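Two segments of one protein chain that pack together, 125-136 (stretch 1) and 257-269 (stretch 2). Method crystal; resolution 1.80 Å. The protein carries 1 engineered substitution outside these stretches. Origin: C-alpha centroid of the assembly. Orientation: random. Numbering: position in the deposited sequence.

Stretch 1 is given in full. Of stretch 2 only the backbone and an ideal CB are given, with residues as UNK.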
# COMPACT_ATOMS: atom_id res chain seq x y z
N VAL A 125 13.58 7.90 26.71
CA VAL A 125 14.73 7.37 27.42
C VAL A 125 15.95 7.31 26.51
O VAL A 125 17.09 7.50 26.96
CB VAL A 125 14.42 6.01 28.07
CG1 VAL A 125 14.52 4.86 27.07
CG2 VAL A 125 15.36 5.82 29.25
N SER A 126 15.75 7.10 25.20
CA SER A 126 16.88 7.12 24.28
C SER A 126 17.49 8.51 24.20
O SER A 126 18.73 8.65 24.16
CB SER A 126 16.44 6.65 22.89
OG SER A 126 15.97 5.31 22.95
N THR A 127 16.65 9.55 24.16
CA THR A 127 17.17 10.91 24.15
C THR A 127 17.97 11.19 25.42
O THR A 127 19.07 11.76 25.37
CB THR A 127 16.02 11.91 24.00
OG1 THR A 127 15.33 11.64 22.77
CG2 THR A 127 16.53 13.35 24.00
N ALA A 128 17.45 10.75 26.57
CA ALA A 128 18.13 10.98 27.85
C ALA A 128 19.50 10.32 27.88
O ALA A 128 20.47 10.93 28.35
CB ALA A 128 17.27 10.47 29.00
N LEU A 129 19.60 9.08 27.41
CA LEU A 129 20.90 8.41 27.42
C LEU A 129 21.86 9.05 26.42
O LEU A 129 23.06 9.14 26.69
CB LEU A 129 20.71 6.92 27.14
CG LEU A 129 20.11 6.15 28.31
CD1 LEU A 129 19.74 4.75 27.89
CD2 LEU A 129 21.08 6.11 29.49
N ALA A 130 21.35 9.55 25.29
CA ALA A 130 22.21 10.28 24.36
C ALA A 130 22.70 11.59 24.98
O ALA A 130 23.85 11.97 24.78
CB ALA A 130 21.47 10.54 23.05
N VAL A 131 21.83 12.28 25.72
CA VAL A 131 22.26 13.48 26.44
C VAL A 131 23.34 13.12 27.46
O VAL A 131 24.38 13.79 27.54
CB VAL A 131 21.06 14.17 27.11
CG1 VAL A 131 21.52 15.22 28.16
CG2 VAL A 131 20.17 14.84 26.06
N LEU A 132 23.10 12.06 28.23
CA LEU A 132 24.07 11.65 29.24
C LEU A 132 25.41 11.25 28.62
O LEU A 132 26.47 11.56 29.17
CB LEU A 132 23.49 10.49 30.07
CG LEU A 132 22.46 10.90 31.12
CD1 LEU A 132 21.65 9.70 31.62
CD2 LEU A 132 23.16 11.60 32.28
N ALA A 133 25.38 10.57 27.46
CA ALA A 133 26.64 10.16 26.84
C ALA A 133 27.47 11.37 26.42
O ALA A 133 28.69 11.38 26.59
CB ALA A 133 26.37 9.24 25.64
N ALA A 134 26.81 12.40 25.87
CA ALA A 134 27.51 13.63 25.53
C ALA A 134 28.10 14.32 26.75
O ALA A 134 29.05 15.09 26.62
CB ALA A 134 26.56 14.57 24.78
N ARG A 135 27.54 14.08 27.94
CA ARG A 135 28.13 14.56 29.19
C ARG A 135 29.22 13.64 29.71
O ARG A 135 29.75 13.89 30.80
CB ARG A 135 27.03 14.72 30.26
CG ARG A 135 25.94 15.74 29.92
CD ARG A 135 24.88 15.85 31.03
NE ARG A 135 23.86 16.84 30.71
CZ ARG A 135 22.69 16.95 31.34
NH1 ARG A 135 21.82 17.88 30.97
NH2 ARG A 135 22.38 16.12 32.33
N GLY A 136 29.57 12.58 28.98
CA GLY A 136 30.53 11.62 29.46
C GLY A 136 29.99 10.63 30.47
O GLY A 136 30.78 10.01 31.20
N UNK A 257 19.56 19.90 19.61
CA UNK A 257 20.20 20.18 20.89
C UNK A 257 19.16 20.05 21.99
O UNK A 257 18.09 20.66 21.92
CB UNK A 257 20.84 21.57 20.90
N UNK A 258 19.47 19.23 22.99
CA UNK A 258 18.56 18.91 24.08
C UNK A 258 19.36 18.99 25.37
O UNK A 258 20.44 18.39 25.46
CB UNK A 258 17.92 17.53 23.90
N UNK A 259 18.85 19.76 26.34
CA UNK A 259 19.50 19.92 27.64
C UNK A 259 20.97 20.31 27.50
O UNK A 259 21.83 19.85 28.24
CB UNK A 259 19.38 18.63 28.45
N UNK A 260 21.25 21.17 26.51
CA UNK A 260 22.56 21.76 26.35
C UNK A 260 23.56 20.96 25.54
O UNK A 260 24.72 21.40 25.44
CB UNK A 260 23.15 22.02 27.74
N UNK A 261 23.18 19.83 24.96
CA UNK A 261 24.13 19.03 24.17
C UNK A 261 23.46 18.53 22.90
O UNK A 261 22.24 18.38 22.83
CB UNK A 261 24.66 17.85 24.99
N UNK A 262 24.27 18.28 21.87
CA UNK A 262 23.73 17.68 20.64
C UNK A 262 23.33 16.24 20.89
O UNK A 262 23.98 15.52 21.65
CB UNK A 262 24.75 17.75 19.50
N UNK A 263 22.24 15.82 20.24
CA UNK A 263 21.71 14.46 20.40
C UNK A 263 22.22 13.61 19.23
O UNK A 263 21.85 13.84 18.07
CB UNK A 263 20.18 14.46 20.45
N UNK A 264 23.04 12.61 19.55
CA UNK A 264 23.50 11.61 18.59
C UNK A 264 23.12 10.25 19.18
O UNK A 264 23.76 9.79 20.13
CB UNK A 264 25.00 11.72 18.32
N UNK A 265 22.08 9.63 18.62
CA UNK A 265 21.61 8.36 19.19
C UNK A 265 22.67 7.27 19.11
O UNK A 265 22.61 6.31 19.89
CB UNK A 265 20.34 7.90 18.47
N UNK A 266 23.64 7.39 18.19
CA UNK A 266 24.70 6.39 18.15
C UNK A 266 25.60 6.46 19.37
O UNK A 266 26.33 5.50 19.64
CB UNK A 266 25.54 6.56 16.88
N UNK A 267 25.56 7.55 20.13
CA UNK A 267 26.43 7.68 21.30
C UNK A 267 25.93 6.88 22.50
O UNK A 267 26.68 6.73 23.47
CB UNK A 267 26.56 9.15 21.69
N UNK A 268 24.70 6.37 22.46
CA UNK A 268 24.20 5.54 23.56
C UNK A 268 25.09 4.31 23.74
O UNK A 268 25.52 3.99 24.85
CB UNK A 268 22.75 5.12 23.30
N UNK A 269 25.33 3.59 22.65
CA UNK A 269 26.41 2.60 22.53
C UNK A 269 26.39 1.57 23.67
O UNK A 269 27.38 1.36 24.38
CB UNK A 269 27.76 3.31 22.51

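Position 257 lies in a strand, and its CA-to-CB bond points away from the helix. Nothing of stretch 1 is near, so many residues would suit. It is Thr257.

Position 258 points toward the helix. Its ideal CB lies 4.1 Å from Val131 CG2 and 4.4 Å from Thr127 CG2. These methyls invite an apolar side chain, and the strand angles favour a branched one. It is Val258, with CG1 3.9 Å from Val131 CG2.

Position 259 has positive phi, which favours Gly, Asn or Asp but does not exclude others. Its ideal CB is 3.6 Å from Arg135 NH1 and 4.0 Å from Val131 CG1. A small side chain, polar or apolar, would suit. It is Cys259, whose CB lies 4.1 Å from Val131 CG1. Arg135 NH1 gives a weak hydrogen bond to Cys259 O at 3.4 Å. Water 2 bridges Arg135 NE and the same oxygen.

Position 260 has phi 87°. A CB would be jammed against the preceding carbonyl O, so glycine is called for. Gly260 completes the type I' turn from 258 to 261.

Position 261 points toward the helix in extended geometry, its ideal CB 3.8 Å from Ala134 CB. Val, Ile or Thr would fit. Val261 places CG2 3.8 Å from Val131 CG1.

Position 262 points away, and its phi of -69° permits proline among many others. It is Pro262. Its carbonyl O accepts from water 1, which also donates to Ala130 O.

Position 263 points sideways, its ideal CB 4.9 Å from Ala130 CB. A medium apolar residue could fill the space. Val263 CG1 reaches Ala130 CB at 4.0 Å.

Position 264 has no stretch 1 atom near its ideal CB, and many residues would serve. Asp264 OD1 accepts from the backbone N of 266.

Position 265 points sideways, its ideal CB 5.4 Å from Ala130 CB. A longer apolar chain could reach the helix. Leu265 brings CD2 to 4.1 Å from Ser126 CB.

Position 266 points away, leaving the choice open. It is Ala266.

Position 267 points toward the helix, its ideal CB 4.0 Å from Ala133 CB. Ala or Ser would sit easily here; others are not excluded. Ser267 OG donates to Asp264 O at 2.6 Å and packs 3.6 Å from Ala133 CB.

Position 268 points sideways, its ideal CB 4.7 Å from Leu129 CB. A long apolar side chain could run along the helix. Ile268 CG1 lies 4.1 Å from Leu129 CB, and CD1 reaches Ser126 O at 3.3 Å.

Position 269 has positive phi and no neighbour in stretch 1. Asn, Asp or Gly would suit. It is Asp269.

Stretch 2 (257-269) TVCGVPVDLASID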
# COMPACT_ATOMS: atom_id res chain seq x y z
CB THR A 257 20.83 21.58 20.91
OG1 THR A 257 22.03 21.57 20.13
CG2 THR A 257 21.17 21.99 22.34
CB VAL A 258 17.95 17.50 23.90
CG1 VAL A 258 17.15 17.08 25.16
CG2 VAL A 258 17.07 17.46 22.65
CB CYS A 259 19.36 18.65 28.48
SG CYS A 259 17.66 18.21 28.88
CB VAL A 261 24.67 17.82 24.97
CG1 VAL A 261 25.55 18.29 26.13
CG2 VAL A 261 23.53 16.94 25.47
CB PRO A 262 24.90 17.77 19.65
CG PRO A 262 25.85 18.79 20.25
CD PRO A 262 25.70 18.62 21.73
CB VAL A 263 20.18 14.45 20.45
CG1 VAL A 263 19.67 13.01 20.45
CG2 VAL A 263 19.69 15.20 21.68
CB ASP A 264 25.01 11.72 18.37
CG ASP A 264 25.55 10.69 17.37
OD1 ASP A 264 24.81 9.76 16.95
OD2 ASP A 264 26.74 10.79 17.03
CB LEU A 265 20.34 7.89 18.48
CG LEU A 265 19.08 8.76 18.62
CD1 LEU A 265 17.99 8.27 17.67
CD2 LEU A 265 18.57 8.76 20.05
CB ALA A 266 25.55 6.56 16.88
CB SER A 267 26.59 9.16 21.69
OG SER A 267 25.37 9.69 22.19
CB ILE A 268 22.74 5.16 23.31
CG1 ILE A 268 21.87 6.42 23.26
CG2 ILE A 268 22.24 4.20 24.41
CD1 ILE A 268 20.45 6.16 22.82
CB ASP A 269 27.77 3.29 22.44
CG ASP A 269 28.88 2.33 22.08
OD1 ASP A 269 28.56 1.26 21.52
OD2 ASP A 269 30.06 2.64 22.37
O HOH W 1 24.30 12.85 22.07
O HOH W 2 24.44 19.45 29.56
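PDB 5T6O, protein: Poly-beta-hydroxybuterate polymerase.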